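PDB 3TS7: geranyltranstransferase from Methylococcus capsulatus, which probably condenses isopentenyl diphosphate with geranyl diphosphate to make farnesyl diphosphate, a magnesium-dependent chain-elongation step of isoprenoid synthesis. Local coordinates for residues B[128-131]-B[132-136]; B[68-71]-B[72-75]; B[195-198]-B[199-203]; B[59-62]-B[63-67]; B[147-150]-B[151-154]. One frame throughout, in Å; residues are numbered along the deposited sequence.

Contact 1. Residues B[128-131]-B[132-136]; sequences FHVL and AQDPS
His129 and Gln133, one turn apart on helix 113-133, run side by side with imidazole and amide planes only 12° from parallel. Gln133 NE2 approaches the ring obliquely, 3.8 Å from His129 CE1; a bend at chi2 (-82°) turns the amide that way. A water ties the pair together, accepting from Gln133 NE2 at 2.5 Å and donating to the backbone O of His129, while standing over one face of the imidazole near its rim. On another side of the helix, Val130 CG1 lies 3.7 Å from Asp134 OD1. Ala132 N still gives a regular helical bond to Phe128 O at 3.0 Å, but the bond from Gln133 N to His129 O is weak, and at Asp134 the backbone leaves helical angles. There Asp134 OD2 accepts from Ser136 N at 3.2 Å and from Ser136 OG at 2.7 Å, both donors arriving on the same face of the carboxylate, well out of its plane. Its other oxygen, OD1, forms a salt bridge with Arg27. With an alanine in place of Asp134, Ser136 would probably lose the acceptor for both its N-H and its hydroxyl, and Arg27 would lose this carboxylate. Further out, Arg144 bonds to Leu131 O and Asp134 O, His129 ND1 to Glu149 of the second subunit, and the Phe128 ring stacks on Phe128 of that subunit. The arrangement is an Asx turn following the C-terminal end of a helix whose last turns line the dimer interface.

Contact 2. Residues B[68-71]-B[72-75]; sequences AADL and LDGP
Ala69 O receives two backbone N-H groups, Leu72 N at 2.9 Å and, weakly, Asp73 N at 3.2 Å, so that the chain is already coiled as it passes from the loop into helix 73-90. Leu72 sets its CB 3.5 Å from Ala69 O and its CG close to Ala68 O; with CG anti to its own carbonyl carbon (chi1 -59°), the branch runs back along the turn and on into the core, where it meets Val67 and Ala199. Pro75 sets its CD 3.4 Å from Leu71 O. This is the N-terminal start of a helix, and a proline is tolerated in a first turn, where an N-H has no carbonyl partner four residues back within the helix. Water serves the polar backbone: one molecule donates to Asp70 O and accepts from Gly74 N at 2.8 Å, while a second donates both to Asp70 O and, at 2.6 Å, to Asp73 OD2. Asp73 also keeps its carboxylate near the turn, OD2 lying 3.7 Å from Ala69 O. The carboxylates of Asp70 and Asp73 come within 4.3 Å of each other, OD2 to OD2, a repulsion probably offset by Arg19, which forms salt bridges with both. Asp73 OD1 is additionally hydrogen-bonded to Tyr59 OH, linking the start of this helix to helix 53-65.

Contact 3. Residues B[195-198]-B[199-203]; sequences SVRL and ACLAR. With PO4 (phosphate ion), chain G.
Leu201 and Arg197 are joined first by the backbone, Leu201 N giving a hydrogen bond of 2.9 Å to Arg197 O; Cys200 N bonds likewise to Val196 O at 3.2 Å, and the next bond, from Ala202 N to Leu198 O, is weak as helix 177-201 runs out. Apolar contact follows the same spacing. Leu201 CD1 lies 4.0 Å from Arg197 CG, and the methyls of Leu201 reach over one face of the guanidinium. Arg197 is extended from CG to NE, which carries NE alongside Leu201 to a hydrogen bond with Thr150 OG1. The charged hydrogen bonds belong to Arg203, whose chain is bent at chi2 and chi3. It presents a guanidinium edge to a phosphate, with the phosphorus in its plane: NE meets phosphate O1 at 3.0 Å (163°) and NH1 meets O4 at 3.1 Å. Gln210 binds the same ion, which probably came from the crystallisation liquor. In this all-helical fold most of the stretch is buried among neighbouring helices: Val196 and Ala199 pack on helix 53-65, Cys200 on helix 208-237, and Leu198 and Leu201 on helix 141-155.

Contact 4. Residues B[59-62]-B[63-67]; sequences YATG and QTIGV
Gly62 and Val67 close the C-terminal end of helix 53-65 in an arrangement that fits a Schellman motif: Val67 N bonds to Gly62 O at 2.7 Å (163°), a six-residue closure, and inside it Gly66 N makes a weak bond to Gln63 O. Gly66, with positive phi (81°), is the residue at which the chain turns out of the helix. Before that point the bonding is regular, Gln63 N to Tyr59 O and Ile65 N to Thr61 O both measuring 3.1 Å. Ile65 holds CG1 in the crowded position between its own N and carbonyl carbon (chi1 61°). This brings CG1 back over the preceding turn, 3.3 Å from Thr61 O and 3.6 Å from Gly62 O. The same side chain backs Arg203 and lies about 4 Å from a phosphate ion. An alanine at Ile65 is likely to open a gap above Thr61 O and remove part of the apolar support of the Arg203 arm. Around the helix, Tyr59 reaches to Asp73, Ala60 and Gln63 pack on helices 5-27 and 288-298, and Thr61 sits against Val196 and Ala199. Val67, past the turn, rests its CB near Gly62 O; its CG1 packs on Leu72 and Ala202, and its CG2 on Arg203. Ala60 O takes the N-H of Thr64 at 3.2 Å, and Thr64 OG1 stands 2.9 Å from that same oxygen, its single proton being also within reach of Glu286 O.

Contact 5. Residues B[147-150]-B[151-154]; sequences MIET and LAKA
Glu149 and Lys153 slant across one another on the surface of helix 141-155. A bend at chi2 (52°) folds the glutamate toward the next turn, where OE2 lies 3.8 Å from Lys153 CB and 4.0 Å from Lys153 NZ. The second distance makes a long salt bridge, probably more a matter of charge attraction than of a directed bond. The lysine rises beside it, CG anti to N, on a near-extended chain that bends at chi4 (104°) and so brings NZ round. The stronger partner of Glu149 is elsewhere: its other oxygen, OE1, serves His129 of the second subunit, so one carboxylate looks both along its own helix and across the dimer. Beneath these side chains the backbone is regular, with Lys153 N bonded to Glu149 O at 2.9 Å and Ala154 N to Thr150 O at 3.0 Å. Ala152 CB rests 3.5 Å from Ile148 O, against the previous turn. Leu151 packs between helices 73-90 and 113-133, while Thr150 turns OG1 back to Ala146 O and faces helix 177-201. The arrangement is that of a helix of the all-alpha isoprenoid synthase fold, largely apolar toward helices 73-90, 113-133 and 177-201 of its own subunit; Ile148, Glu149 and Ala152 meet the second subunit, and Lys153 adds a long i to i+4 salt bridge beside that dimer interface.

In the fold
From the N terminus the contacts come in the order 4, 2, 1, 5, 3. All are local, none encloses an intervening loop, and none nests in or crosses another. Contact 4 ends helix 53-65 and runs directly into contact 2, which starts helix 73-90; the two pack on each other through Leu72. Contact 1 finishes helix 113-133 against that start, and contact 5, on the next helix, 141-155, lies against contact 1; both also reach the second subunit. Contact 3 ends helix 177-201 and touches contacts 2, 4 and 5. Contacts 1 and 4, about 20 Å apart between centres, do not touch, but each touches contact 2, which joins them.

Contact 1. Residues B[128-131]-B[132-136]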
loop_
_atom_site.group_PDB
_atom_site.type_symbol
_atom_site.label_atom_id
_atom_site.label_comp_id
_atom_site.label_asym_id
_atom_site.label_seq_id
_atom_site.Cartn_x
_atom_site.Cartn_y
_atom_site.Cartn_z
ATOM N N PHE B 128 2.024 -6.200 0.594
ATOM C CA PHE B 128 2.894 -6.381 -0.537
ATOM C C PHE B 128 4.231 -7.037 -0.135
ATOM O O PHE B 128 4.841 -7.742 -0.947
ATOM C CB PHE B 128 3.136 -5.035 -1.209
ATOM C CG PHE B 128 1.959 -4.538 -1.987
ATOM C CD1 PHE B 128 1.192 -3.475 -1.512
ATOM C CD2 PHE B 128 1.602 -5.148 -3.190
ATOM C CE1 PHE B 128 0.101 -3.007 -2.242
ATOM C CE2 PHE B 128 0.509 -4.698 -3.918
ATOM C CZ PHE B 128 -0.240 -3.625 -3.441
ATOM N N HIS B 129 4.689 -6.754 1.090
ATOM C CA HIS B 129 5.888 -7.420 1.664
ATOM C C HIS B 129 5.652 -8.926 1.796
ATOM O O HIS B 129 6.531 -9.728 1.416
ATOM C CB HIS B 129 6.294 -6.780 3.003
ATOM C CG HIS B 129 7.212 -7.617 3.850
ATOM N ND1 HIS B 129 8.514 -7.903 3.489
ATOM C CD2 HIS B 129 7.020 -8.202 5.061
ATOM C CE1 HIS B 129 9.080 -8.631 4.439
ATOM N NE2 HIS B 129 8.191 -8.838 5.396
ATOM N N VAL B 130 4.461 -9.301 2.276
ATOM C CA VAL B 130 4.072 -10.734 2.356
ATOM C C VAL B 130 4.134 -11.402 0.969
ATOM O O VAL B 130 4.805 -12.425 0.802
ATOM C CB VAL B 130 2.701 -10.949 3.068
ATOM C CG1 VAL B 130 2.216 -12.402 2.945
ATOM C CG2 VAL B 130 2.804 -10.608 4.524
ATOM N N LEU B 131 3.538 -10.787 -0.051
ATOM C CA LEU B 131 3.517 -11.409 -1.379
ATOM C C LEU B 131 4.904 -11.499 -2.020
ATOM O O LEU B 131 5.226 -12.496 -2.669
ATOM C CB LEU B 131 2.545 -10.698 -2.330
ATOM C CG LEU B 131 1.037 -10.785 -2.083
ATOM C CD1 LEU B 131 0.314 -10.014 -3.208
ATOM C CD2 LEU B 131 0.520 -12.241 -2.023
ATOM N N ALA B 132 5.724 -10.470 -1.829
ATOM C CA ALA B 132 7.024 -10.415 -2.492
ATOM C C ALA B 132 8.050 -11.357 -1.835
ATOM O O ALA B 132 8.944 -11.862 -2.493
ATOM C CB ALA B 132 7.561 -8.976 -2.516
ATOM N N GLN B 133 7.906 -11.587 -0.543
ATOM C CA GLN B 133 8.985 -12.164 0.240
ATOM C C GLN B 133 8.650 -13.476 0.969
ATOM O O GLN B 133 9.560 -14.254 1.247
ATOM C CB GLN B 133 9.512 -11.112 1.228
ATOM C CG GLN B 133 10.854 -11.429 1.896
ATOM C CD GLN B 133 10.727 -12.354 3.100
ATOM O OE1 GLN B 133 11.633 -13.141 3.386
ATOM N NE2 GLN B 133 9.587 -12.296 3.784
ATOM N N ASP B 134 7.376 -13.696 1.306
ATOM C CA ASP B 134 6.944 -14.857 2.101
ATOM C C ASP B 134 7.393 -16.182 1.444
ATOM O O ASP B 134 6.963 -16.497 0.328
ATOM C CB ASP B 134 5.414 -14.806 2.322
ATOM C CG ASP B 134 4.902 -15.821 3.332
ATOM O OD1 ASP B 134 3.730 -15.672 3.743
ATOM O OD2 ASP B 134 5.631 -16.770 3.706
ATOM N N PRO B 135 8.298 -16.934 2.123
ATOM C CA PRO B 135 8.865 -18.118 1.481
ATOM C C PRO B 135 7.878 -19.288 1.386
ATOM O O PRO B 135 8.060 -20.172 0.548
ATOM C CB PRO B 135 10.063 -18.469 2.375
ATOM C CG PRO B 135 9.711 -17.946 3.719
ATOM C CD PRO B 135 8.881 -16.703 3.465
ATOM N N SER B 136 6.841 -19.274 2.220
ATOM C CA SER B 136 5.783 -20.286 2.169
ATOM C C SER B 136 4.916 -20.169 0.904
ATOM O O SER B 136 4.245 -21.127 0.523
ATOM C CB SER B 136 4.921 -20.240 3.428
ATOM O OG SER B 136 4.197 -19.031 3.506
HETATM O O HOH W 1 7.183 -11.582 3.841
#

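Contact 2. Residues B[68-71]-B[72-75]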
loop_
_atom_site.group_PDB
_atom_site.type_symbol
_atom_site.label_atom_id
_atom_site.label_comp_id
_atom_site.label_asym_id
_atom_site.label_seq_id
_atom_site.Cartn_x
_atom_site.Cartn_y
_atom_site.Cartn_z
ATOM N N ALA B 68 -2.462 -26.811 -2.173
ATOM C CA ALA B 68 -2.260 -27.061 -0.763
ATOM C C ALA B 68 -2.406 -25.749 -0.012
ATOM O O ALA B 68 -2.014 -24.702 -0.520
ATOM C CB ALA B 68 -0.866 -27.668 -0.541
ATOM N N ALA B 69 -2.969 -25.819 1.192
ATOM C CA ALA B 69 -3.282 -24.641 2.001
ATOM C C ALA B 69 -2.042 -23.868 2.447
ATOM O O ALA B 69 -2.103 -22.665 2.650
ATOM C CB ALA B 69 -4.119 -25.036 3.199
ATOM N N ASP B 70 -0.929 -24.580 2.594
ATOM C CA ASP B 70 0.368 -23.982 2.883
ATOM C C ASP B 70 0.772 -22.871 1.912
ATOM O O ASP B 70 1.360 -21.878 2.328
ATOM C CB ASP B 70 1.452 -25.075 2.925
ATOM C CG ASP B 70 1.425 -25.877 4.225
ATOM O OD1 ASP B 70 2.194 -26.852 4.341
ATOM O OD2 ASP B 70 0.635 -25.542 5.131
ATOM N N LEU B 71 0.459 -23.046 0.627
ATOM C CA LEU B 71 0.746 -22.034 -0.393
ATOM C C LEU B 71 -0.217 -20.839 -0.353
ATOM O O LEU B 71 0.022 -19.829 -1.019
ATOM C CB LEU B 71 0.727 -22.637 -1.806
ATOM C CG LEU B 71 1.671 -23.792 -2.155
ATOM C CD1 LEU B 71 1.608 -24.081 -3.651
ATOM C CD2 LEU B 71 3.111 -23.531 -1.731
ATOM N N LEU B 72 -1.278 -20.956 0.435
ATOM C CA LEU B 72 -2.376 -19.989 0.427
ATOM C C LEU B 72 -2.418 -19.095 1.646
ATOM O O LEU B 72 -3.068 -18.070 1.593
ATOM C CB LEU B 72 -3.736 -20.696 0.273
ATOM C CG LEU B 72 -3.951 -21.565 -0.974
ATOM C CD1 LEU B 72 -5.222 -22.359 -0.811
ATOM C CD2 LEU B 72 -3.970 -20.768 -2.269
ATOM N N ASP B 73 -1.721 -19.471 2.726
ATOM C CA ASP B 73 -1.642 -18.645 3.920
ATOM C C ASP B 73 -1.186 -17.208 3.632
ATOM O O ASP B 73 -1.832 -16.271 4.069
ATOM C CB ASP B 73 -0.733 -19.276 4.986
ATOM C CG ASP B 73 -1.315 -20.549 5.584
ATOM O OD1 ASP B 73 -2.534 -20.616 5.835
ATOM O OD2 ASP B 73 -0.544 -21.490 5.821
ATOM N N GLY B 74 -0.089 -17.064 2.893
ATOM C CA GLY B 74 0.457 -15.769 2.502
ATOM C C GLY B 74 -0.521 -14.909 1.720
ATOM O O GLY B 74 -0.846 -13.809 2.166
ATOM N N PRO B 75 -1.028 -15.418 0.573
ATOM C CA PRO B 75 -2.034 -14.649 -0.179
ATOM C C PRO B 75 -3.305 -14.346 0.613
ATOM O O PRO B 75 -3.842 -13.256 0.462
ATOM C CB PRO B 75 -2.312 -15.543 -1.380
ATOM C CG PRO B 75 -1.038 -16.221 -1.601
ATOM C CD PRO B 75 -0.577 -16.575 -0.221
HETATM O O HOH W 2 1.699 -19.066 1.971
HETATM O O HOH W 3 1.933 -21.690 5.014
#

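Contact 3. Residues B[195-198]-B[199-203]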
loop_
_atom_site.group_PDB
_atom_site.type_symbol
_atom_site.label_atom_id
_atom_site.label_comp_id
_atom_site.label_asym_id
_atom_site.label_seq_id
_atom_site.Cartn_x
_atom_site.Cartn_y
_atom_site.Cartn_z
ATOM N N SER B 195 -8.961 -12.059 -4.247
ATOM C CA SER B 195 -8.814 -13.176 -3.303
ATOM C C SER B 195 -8.899 -14.535 -3.995
ATOM O O SER B 195 -8.197 -15.487 -3.631
ATOM C CB SER B 195 -9.875 -13.090 -2.222
ATOM O OG SER B 195 -9.850 -11.805 -1.656
ATOM N N VAL B 196 -9.737 -14.587 -5.028
ATOM C CA VAL B 196 -9.945 -15.794 -5.796
ATOM C C VAL B 196 -8.815 -15.992 -6.798
ATOM O O VAL B 196 -8.299 -17.108 -6.934
ATOM C CB VAL B 196 -11.364 -15.772 -6.469
ATOM C CG1 VAL B 196 -11.492 -16.841 -7.545
ATOM C CG2 VAL B 196 -12.409 -15.964 -5.402
ATOM N N ARG B 197 -8.420 -14.910 -7.473
ATOM C CA ARG B 197 -7.375 -14.969 -8.468
ATOM C C ARG B 197 -6.014 -15.343 -7.845
ATOM O O ARG B 197 -5.245 -16.072 -8.466
ATOM C CB ARG B 197 -7.279 -13.651 -9.232
ATOM C CG ARG B 197 -6.113 -13.567 -10.184
ATOM C CD ARG B 197 -6.208 -12.367 -11.103
ATOM N NE ARG B 197 -4.985 -12.209 -11.889
ATOM C CZ ARG B 197 -4.694 -12.887 -12.990
ATOM N NH1 ARG B 197 -5.530 -13.804 -13.465
ATOM N NH2 ARG B 197 -3.550 -12.653 -13.611
ATOM N N LEU B 198 -5.741 -14.859 -6.629
ATOM C CA LEU B 198 -4.485 -15.197 -5.935
ATOM C C LEU B 198 -4.318 -16.706 -5.757
ATOM O O LEU B 198 -3.230 -17.247 -6.014
ATOM C CB LEU B 198 -4.419 -14.532 -4.559
ATOM C CG LEU B 198 -4.242 -12.997 -4.523
ATOM C CD1 LEU B 198 -3.873 -12.499 -3.168
ATOM C CD2 LEU B 198 -3.218 -12.608 -5.499
ATOM N N ALA B 199 -5.398 -17.356 -5.319
ATOM C CA ALA B 199 -5.442 -18.827 -5.225
ATOM C C ALA B 199 -5.197 -19.499 -6.563
ATOM O O ALA B 199 -4.439 -20.470 -6.640
ATOM C CB ALA B 199 -6.755 -19.306 -4.604
ATOM N N CYS B 200 -5.828 -18.984 -7.619
ATOM C CA CYS B 200 -5.609 -19.496 -8.957
ATOM C C CYS B 200 -4.146 -19.413 -9.397
ATOM O O CYS B 200 -3.627 -20.352 -10.010
ATOM C CB CYS B 200 -6.529 -18.792 -9.961
ATOM S SG CYS B 200 -8.311 -19.191 -9.742
ATOM N N LEU B 201 -3.475 -18.311 -9.045
ATOM C CA LEU B 201 -2.059 -18.116 -9.394
ATOM C C LEU B 201 -1.106 -19.035 -8.609
ATOM O O LEU B 201 0.050 -19.187 -8.994
ATOM C CB LEU B 201 -1.654 -16.642 -9.205
ATOM C CG LEU B 201 -2.228 -15.649 -10.221
ATOM C CD1 LEU B 201 -2.151 -14.182 -9.698
ATOM C CD2 LEU B 201 -1.582 -15.806 -11.603
ATOM N N ALA B 202 -1.578 -19.607 -7.503
ATOM C CA ALA B 202 -0.802 -20.622 -6.768
ATOM C C ALA B 202 -0.969 -22.052 -7.320
ATOM O O ALA B 202 -0.480 -23.034 -6.712
ATOM C CB ALA B 202 -1.123 -20.562 -5.290
ATOM N N ARG B 203 -1.648 -22.167 -8.468
ATOM C CA ARG B 203 -1.797 -23.438 -9.180
ATOM C C ARG B 203 -1.099 -23.316 -10.522
ATOM O O ARG B 203 -1.710 -22.894 -11.494
ATOM C CB ARG B 203 -3.271 -23.789 -9.407
ATOM C CG ARG B 203 -3.611 -25.303 -9.543
ATOM C CD ARG B 203 -2.980 -25.971 -10.756
ATOM N NE ARG B 203 -3.936 -26.723 -11.561
ATOM C CZ ARG B 203 -3.648 -27.314 -12.719
ATOM N NH1 ARG B 203 -4.591 -27.967 -13.389
ATOM N NH2 ARG B 203 -2.420 -27.255 -13.212
HETATM P P PO4 G . -7.926 -28.162 -11.346
HETATM O O1 PO4 G . -6.713 -27.545 -10.667
HETATM O O2 PO4 G . -8.197 -29.533 -10.752
HETATM O O3 PO4 G . -9.154 -27.300 -11.131
HETATM O O4 PO4 G . -7.636 -28.250 -12.835
#

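Contact 4. Residues B[59-62]-B[63-67]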
loop_
_atom_site.group_PDB
_atom_site.type_symbol
_atom_site.label_atom_id
_atom_site.label_comp_id
_atom_site.label_asym_id
_atom_site.label_seq_id
_atom_site.Cartn_x
_atom_site.Cartn_y
_atom_site.Cartn_z
ATOM N N TYR B 59 -8.914 -19.616 0.587
ATOM C CA TYR B 59 -8.764 -21.005 1.009
ATOM C C TYR B 59 -9.751 -21.924 0.270
ATOM O O TYR B 59 -9.371 -22.991 -0.194
ATOM C CB TYR B 59 -8.933 -21.140 2.523
ATOM C CG TYR B 59 -7.778 -20.595 3.370
ATOM C CD1 TYR B 59 -6.456 -21.013 3.160
ATOM C CD2 TYR B 59 -8.030 -19.698 4.406
ATOM C CE1 TYR B 59 -5.408 -20.520 3.964
ATOM C CE2 TYR B 59 -7.008 -19.205 5.203
ATOM C CZ TYR B 59 -5.703 -19.624 4.980
ATOM O OH TYR B 59 -4.727 -19.106 5.796
ATOM N N ALA B 60 -11.002 -21.491 0.124
ATOM C CA ALA B 60 -12.008 -22.330 -0.551
ATOM C C ALA B 60 -11.706 -22.520 -2.017
ATOM O O ALA B 60 -11.884 -23.612 -2.539
ATOM C CB ALA B 60 -13.424 -21.759 -0.362
ATOM N N THR B 61 -11.244 -21.464 -2.684
ATOM C CA THR B 61 -10.839 -21.567 -4.084
ATOM C C THR B 61 -9.653 -22.524 -4.236
ATOM O O THR B 61 -9.644 -23.359 -5.129
ATOM C CB THR B 61 -10.460 -20.182 -4.663
ATOM O OG1 THR B 61 -11.600 -19.318 -4.582
ATOM C CG2 THR B 61 -10.002 -20.284 -6.104
ATOM N N GLY B 62 -8.668 -22.412 -3.348
ATOM C CA GLY B 62 -7.485 -23.278 -3.410
ATOM C C GLY B 62 -7.810 -24.756 -3.272
ATOM O O GLY B 62 -7.288 -25.590 -4.019
ATOM N N GLN B 63 -8.680 -25.069 -2.318
ATOM C CA GLN B 63 -9.143 -26.438 -2.089
ATOM C C GLN B 63 -9.869 -26.985 -3.317
ATOM O O GLN B 63 -9.734 -28.166 -3.648
ATOM C CB GLN B 63 -10.041 -26.509 -0.846
ATOM C CG GLN B 63 -10.279 -27.909 -0.349
ATOM C CD GLN B 63 -11.204 -27.952 0.820
ATOM O OE1 GLN B 63 -10.854 -27.537 1.926
ATOM N NE2 GLN B 63 -12.398 -28.471 0.598
ATOM N N THR B 64 -10.590 -26.105 -4.013
ATOM C CA THR B 64 -11.371 -26.484 -5.186
ATOM C C THR B 64 -10.492 -26.888 -6.356
ATOM O O THR B 64 -10.774 -27.868 -7.040
ATOM C CB THR B 64 -12.373 -25.348 -5.568
ATOM O OG1 THR B 64 -13.338 -25.220 -4.517
ATOM C CG2 THR B 64 -13.107 -25.632 -6.881
ATOM N N ILE B 65 -9.418 -26.146 -6.572
ATOM C CA ILE B 65 -8.522 -26.412 -7.697
ATOM C C ILE B 65 -7.291 -27.259 -7.261
ATOM O O ILE B 65 -6.380 -27.492 -8.047
ATOM C CB ILE B 65 -8.069 -25.082 -8.363
ATOM C CG1 ILE B 65 -7.315 -24.231 -7.330
ATOM C CG2 ILE B 65 -9.282 -24.328 -8.938
ATOM C CD1 ILE B 65 -6.821 -22.885 -7.848
ATOM N N GLY B 66 -7.263 -27.691 -6.003
ATOM C CA GLY B 66 -6.208 -28.605 -5.539
ATOM C C GLY B 66 -4.870 -27.984 -5.169
ATOM O O GLY B 66 -3.826 -28.600 -5.373
ATOM N N VAL B 67 -4.894 -26.760 -4.641
ATOM C CA VAL B 67 -3.685 -26.115 -4.134
ATOM C C VAL B 67 -3.632 -26.392 -2.641
ATOM O O VAL B 67 -4.623 -26.211 -1.925
ATOM C CB VAL B 67 -3.673 -24.564 -4.373
ATOM C CG1 VAL B 67 -2.390 -23.929 -3.822
ATOM C CG2 VAL B 67 -3.805 -24.227 -5.849
#

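Contact 5. Residues B[147-150]-B[151-154]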
loop_
_atom_site.group_PDB
_atom_site.type_symbol
_atom_site.label_atom_id
_atom_site.label_comp_id
_atom_site.label_asym_id
_atom_site.label_seq_id
_atom_site.Cartn_x
_atom_site.Cartn_y
_atom_site.Cartn_z
ATOM N N MET B 147 0.692 -12.233 -8.727
ATOM C CA MET B 147 -0.075 -12.021 -7.497
ATOM C C MET B 147 0.011 -10.584 -6.999
ATOM O O MET B 147 -0.986 -10.012 -6.525
ATOM C CB MET B 147 0.446 -12.901 -6.375
ATOM C CG MET B 147 0.083 -14.367 -6.505
ATOM S SD MET B 147 0.770 -15.269 -5.123
ATOM C CE MET B 147 0.222 -16.936 -5.524
ATOM N N ILE B 148 1.219 -10.034 -7.087
ATOM C CA ILE B 148 1.492 -8.654 -6.642
ATOM C C ILE B 148 0.729 -7.684 -7.528
ATOM O O ILE B 148 0.011 -6.812 -7.017
ATOM C CB ILE B 148 3.012 -8.331 -6.644
ATOM C CG1 ILE B 148 3.737 -9.214 -5.615
ATOM C CG2 ILE B 148 3.247 -6.841 -6.365
ATOM C CD1 ILE B 148 5.193 -9.478 -5.938
ATOM N N GLU B 149 0.846 -7.868 -8.844
ATOM C CA GLU B 149 0.097 -7.047 -9.798
ATOM C C GLU B 149 -1.399 -7.108 -9.560
ATOM O O GLU B 149 -2.071 -6.073 -9.595
ATOM C CB GLU B 149 0.447 -7.395 -11.252
ATOM C CG GLU B 149 -0.481 -6.753 -12.338
ATOM C CD GLU B 149 -0.664 -5.220 -12.232
ATOM O OE1 GLU B 149 0.092 -4.526 -11.509
ATOM O OE2 GLU B 149 -1.597 -4.699 -12.882
ATOM N N THR B 150 -1.900 -8.314 -9.279
ATOM C CA THR B 150 -3.301 -8.525 -8.972
ATOM C C THR B 150 -3.720 -7.689 -7.786
ATOM O O THR B 150 -4.732 -6.972 -7.850
ATOM C CB THR B 150 -3.589 -10.015 -8.675
ATOM O OG1 THR B 150 -3.467 -10.744 -9.892
ATOM C CG2 THR B 150 -4.990 -10.203 -8.088
ATOM N N LEU B 151 -2.936 -7.753 -6.709
ATOM C CA LEU B 151 -3.316 -7.049 -5.487
ATOM C C LEU B 151 -3.211 -5.526 -5.680
ATOM O O LEU B 151 -4.057 -4.765 -5.182
ATOM C CB LEU B 151 -2.496 -7.517 -4.276
ATOM C CG LEU B 151 -3.030 -7.056 -2.902
ATOM C CD1 LEU B 151 -4.310 -7.769 -2.492
ATOM C CD2 LEU B 151 -1.959 -7.281 -1.830
ATOM N N ALA B 152 -2.206 -5.087 -6.424
ATOM C CA ALA B 152 -2.008 -3.661 -6.631
ATOM C C ALA B 152 -3.142 -3.081 -7.479
ATOM O O ALA B 152 -3.653 -2.032 -7.151
ATOM C CB ALA B 152 -0.680 -3.394 -7.270
ATOM N N LYS B 153 -3.561 -3.795 -8.530
ATOM C CA LYS B 153 -4.627 -3.321 -9.413
ATOM C C LYS B 153 -5.971 -3.320 -8.689
ATOM O O LYS B 153 -6.756 -2.363 -8.823
ATOM C CB LYS B 153 -4.677 -4.147 -10.702
ATOM C CG LYS B 153 -5.339 -3.454 -11.908
ATOM C CD LYS B 153 -5.933 -4.490 -12.864
ATOM C CE LYS B 153 -5.929 -4.034 -14.329
ATOM N NZ LYS B 153 -4.863 -4.684 -15.168
ATOM N N ALA B 154 -6.212 -4.353 -7.883
ATOM C CA ALA B 154 -7.430 -4.439 -7.085
ATOM C C ALA B 154 -7.540 -3.429 -5.945
ATOM O O ALA B 154 -8.648 -3.034 -5.567
ATOM C CB ALA B 154 -7.636 -5.861 -6.548
#